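Local structure of exotoxin 6 (Staphylococcus aureus subsp. aureus Mu50, 4ZYS) at residues E132-Y135 and R136-R140; I73-E76 and G77-Q81; K60-D63 and G64-N68; K174-K177 and E178-G181. The protein is a staphylococcal superantigen-like exotoxin of unestablished role that probably binds host molecules, perhaps sugars. All coordinates share one frame; numbering follows the deposited sequence.

Contact 1 (E132-Y135 and R136-R140)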
loop_
_atom_site.group_PDB
_atom_site.type_symbol
_atom_site.label_atom_id
_atom_site.label_comp_id
_atom_site.label_asym_id
_atom_site.label_seq_id
_atom_site.Cartn_x
_atom_site.Cartn_y
_atom_site.Cartn_z
ATOM N N GLU A 132 1.111 -0.435 -0.499
ATOM C CA GLU A 132 1.289 -1.889 -0.690
ATOM C C GLU A 132 1.238 -2.640 0.648
ATOM O O GLU A 132 0.541 -3.652 0.754
ATOM C CB GLU A 132 2.612 -2.190 -1.405
ATOM C CG GLU A 132 2.890 -3.679 -1.547
ATOM C CD GLU A 132 4.140 -4.043 -2.319
ATOM O OE1 GLU A 132 4.589 -3.214 -3.142
ATOM O OE2 GLU A 132 4.670 -5.158 -2.106
ATOM N N LEU A 133 1.974 -2.140 1.671
ATOM C CA LEU A 133 1.991 -2.783 2.981
ATOM C C LEU A 133 0.600 -2.751 3.589
ATOM O O LEU A 133 0.168 -3.743 4.150
ATOM C CB LEU A 133 3.010 -2.111 3.923
ATOM C CG LEU A 133 4.467 -2.386 3.599
ATOM C CD1 LEU A 133 5.350 -1.277 4.090
ATOM C CD2 LEU A 133 4.907 -3.738 4.135
ATOM N N ASP A 134 -0.106 -1.629 3.446
ATOM C CA ASP A 134 -1.461 -1.448 3.981
ATOM C C ASP A 134 -2.422 -2.465 3.357
ATOM O O ASP A 134 -3.053 -3.217 4.095
ATOM C CB ASP A 134 -1.948 -0.010 3.743
ATOM C CG ASP A 134 -3.391 0.250 4.103
ATOM O OD1 ASP A 134 -3.725 0.183 5.309
ATOM O OD2 ASP A 134 -4.166 0.599 3.200
ATOM N N TYR A 135 -2.440 -2.560 2.024
ATOM C CA TYR A 135 -3.314 -3.482 1.329
ATOM C C TYR A 135 -3.017 -4.935 1.676
ATOM O O TYR A 135 -3.950 -5.683 1.972
ATOM C CB TYR A 135 -3.230 -3.283 -0.196
ATOM C CG TYR A 135 -4.194 -4.179 -0.946
ATOM C CD1 TYR A 135 -3.841 -5.475 -1.294
ATOM C CD2 TYR A 135 -5.444 -3.718 -1.332
ATOM C CE1 TYR A 135 -4.727 -6.310 -1.970
ATOM C CE2 TYR A 135 -6.345 -4.546 -2.005
ATOM C CZ TYR A 135 -5.975 -5.840 -2.329
ATOM O OH TYR A 135 -6.830 -6.680 -2.994
ATOM N N ARG A 136 -1.745 -5.351 1.552
ATOM C CA ARG A 136 -1.341 -6.746 1.754
ATOM C C ARG A 136 -1.533 -7.203 3.210
ATOM O O ARG A 136 -1.880 -8.365 3.441
ATOM C CB ARG A 136 0.111 -6.975 1.303
ATOM C CG ARG A 136 0.338 -6.786 -0.202
ATOM C CD ARG A 136 -0.391 -7.862 -1.018
ATOM N NE ARG A 136 -0.042 -7.804 -2.435
ATOM C CZ ARG A 136 -0.780 -8.324 -3.405
ATOM N NH1 ARG A 136 -1.945 -8.899 -3.129
ATOM N NH2 ARG A 136 -0.378 -8.248 -4.656
ATOM N N LEU A 137 -1.345 -6.308 4.181
ATOM C CA LEU A 137 -1.535 -6.712 5.572
ATOM C C LEU A 137 -3.048 -6.826 5.895
ATOM O O LEU A 137 -3.468 -7.767 6.565
ATOM C CB LEU A 137 -0.807 -5.763 6.532
ATOM C CG LEU A 137 0.747 -5.837 6.471
ATOM C CD1 LEU A 137 1.377 -4.604 7.090
ATOM C CD2 LEU A 137 1.282 -7.111 7.078
ATOM N N ARG A 138 -3.854 -5.915 5.355
ATOM C CA ARG A 138 -5.303 -5.947 5.532
ATOM C C ARG A 138 -5.881 -7.172 4.808
ATOM O O ARG A 138 -6.763 -7.793 5.362
ATOM C CB ARG A 138 -5.951 -4.623 5.053
ATOM C CG ARG A 138 -5.599 -3.421 5.961
ATOM C CD ARG A 138 -6.616 -2.318 5.842
ATOM N NE ARG A 138 -6.035 -1.004 6.137
ATOM C CZ ARG A 138 -6.719 0.046 6.587
ATOM N NH1 ARG A 138 -8.015 -0.058 6.844
ATOM N NH2 ARG A 138 -6.112 1.208 6.780
ATOM N N GLU A 139 -5.326 -7.565 3.644
ATOM C CA GLU A 139 -5.717 -8.754 2.858
ATOM C C GLU A 139 -5.557 -10.047 3.672
ATOM O O GLU A 139 -6.460 -10.878 3.677
ATOM C CB GLU A 139 -4.869 -8.838 1.574
ATOM C CG GLU A 139 -5.199 -10.008 0.657
ATOM C CD GLU A 139 -4.398 -10.013 -0.627
ATOM O OE1 GLU A 139 -3.176 -9.740 -0.567
ATOM O OE2 GLU A 139 -4.992 -10.294 -1.693
ATOM N N ARG A 140 -4.417 -10.192 4.356
ATOM C CA ARG A 140 -4.068 -11.316 5.228
ATOM C C ARG A 140 -5.043 -11.356 6.434
ATOM O O ARG A 140 -5.601 -12.409 6.720
ATOM C CB ARG A 140 -2.599 -11.132 5.665
ATOM C CG ARG A 140 -1.979 -12.198 6.559
ATOM C CD ARG A 140 -1.424 -13.406 5.839
ATOM N NE ARG A 140 -0.429 -13.123 4.792
ATOM C CZ ARG A 140 0.882 -13.269 4.934
ATOM N NH1 ARG A 140 1.396 -13.634 6.101
ATOM N NH2 ARG A 140 1.690 -13.060 3.907
HETATM O O HOH W 1 2.673 -6.974 -2.851
HETATM O O HOH W 2 -6.337 -9.009 -4.306
HETATM O O HOH W 3 -7.943 -9.243 -0.929
#
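Asp134 and Arg138, one helical turn apart, form an i to i+4 salt bridge on helix 130-145 of the beta-grasp domain. Arg138 reaches back side-on: Arg138 NE lies 2.7 Å from Asp134 OD1, and NH2 donates to the same oxygen. OD1 sits at the guanidinium edge, close to its plane, but the carboxylate is turned almost perpendicular (86°), so NE meets OD1 from above the carboxylate plane while NH2 uses the syn lone pair. Asp134 holds CG anti to its own N (chi1 173°), which swings the carboxylate toward the next turn. Both groups are buried and have further partners: Tyr17 OH bonds Asp134 OD2, and Gln173 O and Tyr148 OH take Arg138 NH1.

A second ion pair lies along the partly exposed side, where Arg136 NH1 donates to Glu139 OE1 at 3.0 Å, nearly in the guanidinium plane. The bend of Arg136 at chi2 turns its guanidinium along the helix, so that NH1 reaches Glu139 while NE keeps a water shared with Glu132 OE2. The Tyr135 ring slants past Glu139, Tyr135 CE1 lying 4.0 Å from Glu139 CD, and another water joins Tyr135 OH to Glu139 OE2.

Apolar packing is lighter: Leu133 CB lies 4.3 Å from Leu137 CD1, and both leucines suit the side that faces strand 155-161. Beneath all this run the regular i to i+4 backbone bonds, such as Arg136 N to Glu132 O at 3.0 Å.

A buried aspartate gripped twice by an arginine is probably kept ionised, and the opposite charges would largely offset each other, probably lowering the cost of burying the pair.

Contact 2 (I73-E76 and G77-Q81)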
loop_
_atom_site.group_PDB
_atom_site.type_symbol
_atom_site.label_atom_id
_atom_site.label_comp_id
_atom_site.label_asym_id
_atom_site.label_seq_id
_atom_site.Cartn_x
_atom_site.Cartn_y
_atom_site.Cartn_z
ATOM N N ILE A 73 -1.026 -0.714 -8.238
ATOM C CA ILE A 73 -2.236 -0.048 -8.723
ATOM C C ILE A 73 -3.507 -0.741 -8.218
ATOM O O ILE A 73 -3.726 -1.936 -8.424
ATOM C CB ILE A 73 -2.205 0.036 -10.299
ATOM C CG1 ILE A 73 -1.007 0.899 -10.805
ATOM C CG2 ILE A 73 -3.552 0.492 -10.938
ATOM C CD1 ILE A 73 -0.583 0.594 -12.240
ATOM N N LEU A 74 -4.361 0.062 -7.613
ATOM C CA LEU A 74 -5.689 -0.279 -7.132
ATOM C C LEU A 74 -6.667 0.756 -7.729
ATOM O O LEU A 74 -6.529 1.952 -7.492
ATOM C CB LEU A 74 -5.703 -0.294 -5.584
ATOM C CG LEU A 74 -7.001 -0.733 -4.889
ATOM C CD1 LEU A 74 -6.699 -1.186 -3.496
ATOM C CD2 LEU A 74 -7.984 0.431 -4.785
ATOM N N ARG A 75 -7.650 0.283 -8.501
ATOM C CA ARG A 75 -8.687 1.122 -9.119
ATOM C C ARG A 75 -9.506 1.829 -8.072
ATOM O O ARG A 75 -10.190 1.170 -7.286
ATOM C CB ARG A 75 -9.662 0.276 -9.946
ATOM C CG ARG A 75 -9.411 0.196 -11.399
ATOM C CD ARG A 75 -10.427 -0.733 -12.028
ATOM N NE ARG A 75 -11.691 -0.098 -12.445
ATOM C CZ ARG A 75 -11.900 0.473 -13.635
ATOM N NH1 ARG A 75 -10.909 0.590 -14.508
ATOM N NH2 ARG A 75 -13.089 0.968 -13.941
ATOM N N GLU A 76 -9.458 3.146 -8.046
ATOM C CA GLU A 76 -10.333 3.884 -7.132
ATOM C C GLU A 76 -11.736 3.957 -7.746
ATOM O O GLU A 76 -11.874 4.057 -8.979
ATOM C CB GLU A 76 -9.798 5.298 -6.859
ATOM C CG GLU A 76 -8.537 5.339 -6.006
ATOM C CD GLU A 76 -8.671 4.931 -4.552
ATOM O OE1 GLU A 76 -9.638 5.364 -3.885
ATOM O OE2 GLU A 76 -7.749 4.251 -4.054
ATOM N N GLY A 77 -12.751 3.848 -6.894
ATOM C CA GLY A 77 -14.153 3.929 -7.301
ATOM C C GLY A 77 -14.745 2.733 -8.015
ATOM O O GLY A 77 -14.083 1.717 -8.242
ATOM N N ASP A 78 -16.022 2.855 -8.353
ATOM C CA ASP A 78 -16.766 1.808 -9.036
ATOM C C ASP A 78 -17.330 2.419 -10.298
ATOM O O ASP A 78 -18.325 3.141 -10.241
ATOM C CB ASP A 78 -17.843 1.219 -8.100
ATOM C CG ASP A 78 -17.268 0.672 -6.792
ATOM O OD1 ASP A 78 -16.297 -0.141 -6.851
ATOM O OD2 ASP A 78 -17.770 1.065 -5.711
ATOM N N SER A 79 -16.617 2.222 -11.418
ATOM C CA SER A 79 -16.940 2.833 -12.706
ATOM C C SER A 79 -16.714 1.931 -13.906
ATOM O O SER A 79 -15.986 0.951 -13.823
ATOM C CB SER A 79 -16.120 4.101 -12.903
ATOM O OG SER A 79 -14.736 3.872 -13.127
ATOM N N ARG A 80 -17.338 2.297 -15.035
ATOM C CA ARG A 80 -17.255 1.573 -16.298
ATOM C C ARG A 80 -16.102 2.065 -17.129
ATOM O O ARG A 80 -15.807 1.470 -18.161
ATOM C CB ARG A 80 -18.563 1.695 -17.105
ATOM C CG ARG A 80 -19.784 0.998 -16.500
ATOM C CD ARG A 80 -19.536 -0.463 -16.184
ATOM N NE ARG A 80 -19.908 -1.385 -17.257
ATOM C CZ ARG A 80 -19.324 -2.562 -17.457
ATOM N NH1 ARG A 80 -18.295 -2.938 -16.703
ATOM N NH2 ARG A 80 -19.753 -3.366 -18.420
ATOM N N GLN A 81 -15.444 3.136 -16.693
ATOM C CA GLN A 81 -14.325 3.718 -17.414
ATOM C C GLN A 81 -13.160 2.740 -17.459
ATOM O O GLN A 81 -12.712 2.281 -16.407
ATOM C CB GLN A 81 -13.934 5.022 -16.751
ATOM C CG GLN A 81 -12.705 5.648 -17.331
ATOM C CD GLN A 81 -12.671 7.135 -17.162
ATOM O OE1 GLN A 81 -11.832 7.795 -17.764
ATOM N NE2 GLN A 81 -13.574 7.711 -16.362
HETATM O O HOH W 4 -14.057 0.511 -10.697
HETATM O O HOH W 5 -12.208 3.553 -4.172
#
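Arg75 turns at chi3 (88°) after an extended chi2, and this bend lays its guanidinium across the mouth of the loop, edge-on to the carbonyls of Ser79 and Gln81. The loop joins strands 69-74 and 84-92 of the OB-fold domain, two antiparallel neighbours, so it is a long beta hairpin connection with one arginine bracing its inside.

The grip on Gln81 is end-on and falls on a single atom. Arg75 NH2 lies 2.8 Å from Gln81 O, the straighter of the two bonds at 155°, and Arg75 NH1 reaches the same Gln81 O at 3.1 Å. NH1 approaches in the carbonyl plane, whereas NH2 is tilted from it. NH2 also makes a weak bond to Ser79 O. Arginine suits the place because its flat, multiply donating end can serve several backbone oxygens in a loop that lacks regular pairing. NH1 is held as well by Asn84 OD1, at the start of the returning strand.

Two waters add bridges. One molecule accepts from Arg75 NE at 3.0 Å and from Ser79 N, and donates to Gly77 O, so the inner side of the bend is bridged by a single solvent oxygen. Gly77 has a positive phi (75°), and a side chain here would run into Glu76 O. Glu76 OE2 is bonded to Tyr16 OH, while the side chains of Asp78 and Gln81 are tied to His15 and Tyr85.

On the outer side the second water accepts from Gly77 N at 2.8 Å and donates to Glu76 OE1.

Contact 3 (K60-D63 and G64-N68)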
loop_
_atom_site.group_PDB
_atom_site.type_symbol
_atom_site.label_atom_id
_atom_site.label_comp_id
_atom_site.label_asym_id
_atom_site.label_seq_id
_atom_site.Cartn_x
_atom_site.Cartn_y
_atom_site.Cartn_z
ATOM N N LYS A 60 9.329 13.273 -5.880
ATOM C CA LYS A 60 10.216 12.102 -5.994
ATOM C C LYS A 60 10.569 11.756 -7.452
ATOM O O LYS A 60 11.653 11.228 -7.722
ATOM C CB LYS A 60 9.526 10.889 -5.348
ATOM C CG LYS A 60 10.447 9.744 -4.979
ATOM C CD LYS A 60 9.715 8.786 -4.057
ATOM C CE LYS A 60 10.258 7.393 -4.153
ATOM N NZ LYS A 60 9.602 6.520 -3.158
ATOM N N PHE A 61 9.632 12.014 -8.377
ATOM C CA PHE A 61 9.802 11.655 -9.777
ATOM C C PHE A 61 10.003 12.887 -10.625
ATOM O O PHE A 61 9.389 13.930 -10.375
ATOM C CB PHE A 61 8.603 10.805 -10.275
ATOM C CG PHE A 61 8.360 9.635 -9.346
ATOM C CD1 PHE A 61 9.151 8.490 -9.422
ATOM C CD2 PHE A 61 7.425 9.725 -8.319
ATOM C CE1 PHE A 61 9.001 7.449 -8.494
ATOM C CE2 PHE A 61 7.291 8.699 -7.386
ATOM C CZ PHE A 61 8.069 7.558 -7.490
ATOM N N LYS A 62 10.888 12.761 -11.627
ATOM C CA LYS A 62 11.170 13.839 -12.584
ATOM C C LYS A 62 10.003 13.957 -13.586
ATOM O O LYS A 62 9.275 12.986 -13.796
ATOM C CB LYS A 62 12.520 13.608 -13.317
ATOM C CG LYS A 62 12.635 12.276 -14.060
ATOM C CD LYS A 62 13.517 12.402 -15.290
ATOM C CE LYS A 62 14.316 11.154 -15.568
ATOM N NZ LYS A 62 14.987 11.219 -16.898
ATOM N N ASP A 63 9.828 15.130 -14.198
ATOM C CA ASP A 63 8.792 15.300 -15.203
ATOM C C ASP A 63 9.206 14.502 -16.435
ATOM O O ASP A 63 10.404 14.328 -16.703
ATOM C CB ASP A 63 8.559 16.790 -15.520
ATOM C CG ASP A 63 7.836 17.521 -14.395
ATOM O OD1 ASP A 63 6.585 17.361 -14.277
ATOM O OD2 ASP A 63 8.514 18.255 -13.627
ATOM N N GLY A 64 8.217 13.965 -17.136
ATOM C CA GLY A 64 8.495 13.138 -18.293
ATOM C C GLY A 64 8.759 11.701 -17.909
ATOM O O GLY A 64 8.243 11.209 -16.892
ATOM N N ASP A 65 9.563 11.024 -18.738
ATOM C CA ASP A 65 9.903 9.617 -18.632
ATOM C C ASP A 65 10.621 9.245 -17.337
ATOM O O ASP A 65 11.715 9.743 -17.059
ATOM C CB ASP A 65 10.787 9.212 -19.836
ATOM C CG ASP A 65 11.172 7.735 -19.936
ATOM O OD1 ASP A 65 10.845 6.970 -19.018
ATOM O OD2 ASP A 65 11.794 7.355 -20.930
ATOM N N ASN A 66 10.015 8.305 -16.583
ATOM C CA ASN A 66 10.568 7.637 -15.405
ATOM C C ASN A 66 10.557 6.156 -15.735
ATOM O O ASN A 66 9.488 5.550 -15.730
ATOM C CB ASN A 66 9.759 7.943 -14.138
ATOM C CG ASN A 66 9.939 9.344 -13.618
ATOM O OD1 ASN A 66 10.760 9.604 -12.733
ATOM N ND2 ASN A 66 9.191 10.278 -14.171
ATOM N N SER A 67 11.708 5.581 -16.105
ATOM C CA SER A 67 11.754 4.172 -16.519
ATOM C C SER A 67 12.401 3.229 -15.493
ATOM O O SER A 67 12.865 2.144 -15.865
ATOM C CB SER A 67 12.479 4.046 -17.856
ATOM O OG SER A 67 11.584 4.367 -18.906
ATOM N N ASN A 68 12.383 3.608 -14.211
ATOM C CA ASN A 68 12.983 2.820 -13.123
ATOM C C ASN A 68 11.982 2.739 -11.959
ATOM O O ASN A 68 12.333 2.974 -10.803
ATOM C CB ASN A 68 14.296 3.519 -12.686
ATOM C CG ASN A 68 14.080 4.943 -12.148
ATOM O OD1 ASN A 68 13.127 5.670 -12.520
ATOM N ND2 ASN A 68 14.910 5.340 -11.195
#
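The ring of Phe61 meets the amide of Asn66 at its edge: Asn66 OD1 lies near the ring plane, 3.8 Å from Phe61 CD1, and the two planes stand 82° apart. On one face of the ring rests Lys60 CB, 3.7 Å above the plane and offset toward the rim. Phe61 is buried and also leans on Val90 of strand 84-92 and on Leu53, so a large apolar ring suits this inward position. The partial positive charge of ring hydrogens makes the edge a tolerable neighbour for a carbonyl oxygen.

The amide itself is spent on the backbone of Lys62. Asn66 ND2 donates to Lys62 O at 2.7 Å in a nearly straight bond (164°), with the acceptor close to the amide plane, and the other end closes the loop through a weak bond from Lys62 N to Asn66 OD1 at 3.3 Å. With CG anti to the carbonyl carbon (chi1 -73°), the amide is carried back to the loop residue Lys62. A further weak bond runs from ND2 to Gly64 O. Asparagine suits the place because it presents a donor and an acceptor side by side, as the N-H and C=O of one residue do in an antiparallel, hydrogen-bonded pair.

Lys62 slides past Asn66 the other way, Lys62 CE packing 3.3 Å from Asp65 O. Between them Gly64 adopts a positive phi, where a side chain would strike Asp63 O.

The buried amide thus imitates a strand partner for Lys62: it bonds Lys62 O firmly and Lys62 N weakly as the chain swings into edge strand 64-67, which pairs with strand 27-34 of the OB-fold barrel.

Contact 4 (K174-K177 and E178-G181)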
loop_
_atom_site.group_PDB
_atom_site.type_symbol
_atom_site.label_atom_id
_atom_site.label_comp_id
_atom_site.label_asym_id
_atom_site.label_seq_id
_atom_site.Cartn_x
_atom_site.Cartn_y
_atom_site.Cartn_z
ATOM N N LYS A 174 -9.821 3.780 5.756
ATOM C CA LYS A 174 -8.882 3.485 4.662
ATOM C C LYS A 174 -7.586 4.224 4.997
ATOM O O LYS A 174 -7.646 5.208 5.737
ATOM C CB LYS A 174 -9.406 3.973 3.293
ATOM C CG LYS A 174 -10.640 3.252 2.743
ATOM C CD LYS A 174 -10.825 3.491 1.263
ATOM C CE LYS A 174 -11.402 4.823 0.862
ATOM N NZ LYS A 174 -11.346 5.006 -0.615
ATOM N N LEU A 175 -6.432 3.816 4.443
ATOM C CA LEU A 175 -5.180 4.562 4.641
ATOM C C LEU A 175 -5.348 5.970 4.062
ATOM O O LEU A 175 -6.025 6.110 3.031
ATOM C CB LEU A 175 -4.027 3.832 3.932
ATOM C CG LEU A 175 -2.641 4.492 3.910
ATOM C CD1 LEU A 175 -2.066 4.602 5.296
ATOM C CD2 LEU A 175 -1.689 3.712 3.000
ATOM N N GLU A 176 -4.786 7.012 4.742
ATOM C CA GLU A 176 -4.842 8.420 4.287
ATOM C C GLU A 176 -4.265 8.497 2.876
ATOM O O GLU A 176 -3.182 7.953 2.625
ATOM C CB GLU A 176 -4.057 9.344 5.241
ATOM C CG GLU A 176 -4.672 9.491 6.615
ATOM C CD GLU A 176 -4.242 8.515 7.701
ATOM O OE1 GLU A 176 -3.660 7.451 7.382
ATOM O OE2 GLU A 176 -4.520 8.812 8.886
ATOM N N LYS A 177 -4.992 9.129 1.958
ATOM C CA LYS A 177 -4.606 9.265 0.559
ATOM C C LYS A 177 -3.157 9.788 0.423
ATOM O O LYS A 177 -2.396 9.213 -0.355
ATOM C CB LYS A 177 -5.603 10.147 -0.196
ATOM C CG LYS A 177 -6.887 9.402 -0.563
ATOM C CD LYS A 177 -7.815 10.294 -1.380
ATOM C CE LYS A 177 -9.282 9.955 -1.208
ATOM N NZ LYS A 177 -9.683 8.709 -1.923
ATOM N N GLU A 178 -2.755 10.775 1.278
ATOM C CA GLU A 178 -1.403 11.349 1.317
ATOM C C GLU A 178 -0.310 10.321 1.659
ATOM O O GLU A 178 0.851 10.528 1.305
ATOM C CB GLU A 178 -1.332 12.488 2.344
ATOM C CG GLU A 178 -1.979 13.766 1.869
ATOM C CD GLU A 178 -1.209 14.587 0.856
ATOM O OE1 GLU A 178 -0.244 15.274 1.263
ATOM O OE2 GLU A 178 -1.624 14.611 -0.325
ATOM N N ARG A 179 -0.672 9.249 2.389
ATOM C CA ARG A 179 0.283 8.244 2.845
ATOM C C ARG A 179 0.441 7.102 1.846
ATOM O O ARG A 179 1.403 6.338 1.946
ATOM C CB ARG A 179 -0.125 7.710 4.218
ATOM C CG ARG A 179 -0.011 8.762 5.306
ATOM C CD ARG A 179 -0.564 8.238 6.605
ATOM N NE ARG A 179 0.408 7.379 7.258
ATOM C CZ ARG A 179 0.126 6.501 8.212
ATOM N NH1 ARG A 179 -1.129 6.329 8.619
ATOM N NH2 ARG A 179 1.093 5.798 8.777
HETATM N N MSE A 180 -0.460 7.029 0.841
HETATM C CA MSE A 180 -0.414 5.999 -0.198
HETATM C C MSE A 180 0.811 6.188 -1.080
HETATM O O MSE A 180 1.316 5.222 -1.645
HETATM C CB MSE A 180 -1.702 5.989 -1.032
HETATM C CG MSE A 180 -2.879 5.397 -0.257
HETATM SE SE MSE A 180 -4.505 5.559 -1.295
HETATM C CE MSE A 180 -5.675 4.935 -0.029
ATOM N N GLY A 181 1.310 7.411 -1.148
ATOM C CA GLY A 181 2.516 7.723 -1.910
ATOM C C GLY A 181 3.776 7.746 -1.075
ATOM O O GLY A 181 4.856 8.024 -1.606
#
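Leu175 and the selenomethionine at position 180 slide past each other in opposite directions in the tight part of this short helical turn, which belongs to the loop joining strands 166-170 and 183-185 of the beta-grasp domain. Leu175 CD2 lies 3.9 Å from Met180 CG, and the methyl CE of Met180 touches Leu175 O at 3.3 Å. With CG anti to N (chi1 175°), Leu175 also sends CD1 over one face of the Arg179 guanidinium. A branched leucine and a long, flexible selenomethionine fit here because helix 130-145 and strand 84-92 close over the buried side.

The backbone turns through Arg179 N to Glu176 O, 2.8 Å, and Met180 N to Lys177 O, 3.2 Å, i to i+3 bonds whose donors both stand well above the carbonyl planes.

Toward solvent the contact opens out. Lys177 and Glu178 are exposed, suiting charged residues, and Glu176 lies alongside Arg179, pointing the same way. The arginine is also anchored by Thr168 O at its NH2. Arg179 NH1 forms a salt bridge to Glu176 OE1, 3.0 Å long, approaching from above the carboxylate plane in a bond of 164°.

Overall arrangement
From the N terminus, contact 3 comes first, bending the chain into edge strand 64-67 of the OB-fold domain; strand 69-74 follows, and contact 2 starts at its end, bracing the loop before strand 84-92. Contact 1 then lies along helix 130-145 of the beta-grasp domain, and contact 4 tightens the loop before strand 183-185. All four are local and in series, so none nests or crosses. In space three meet: Tyr135 of contact 1 packs on Leu74 of contact 2, Asp134 touches Leu175 of contact 4, and Glu76 makes long, weak ion pairs with Lys174 and Lys177. The first and last join the two domains; contact 3 touches none of the others, its nearest atoms about 5 Å from contact 4.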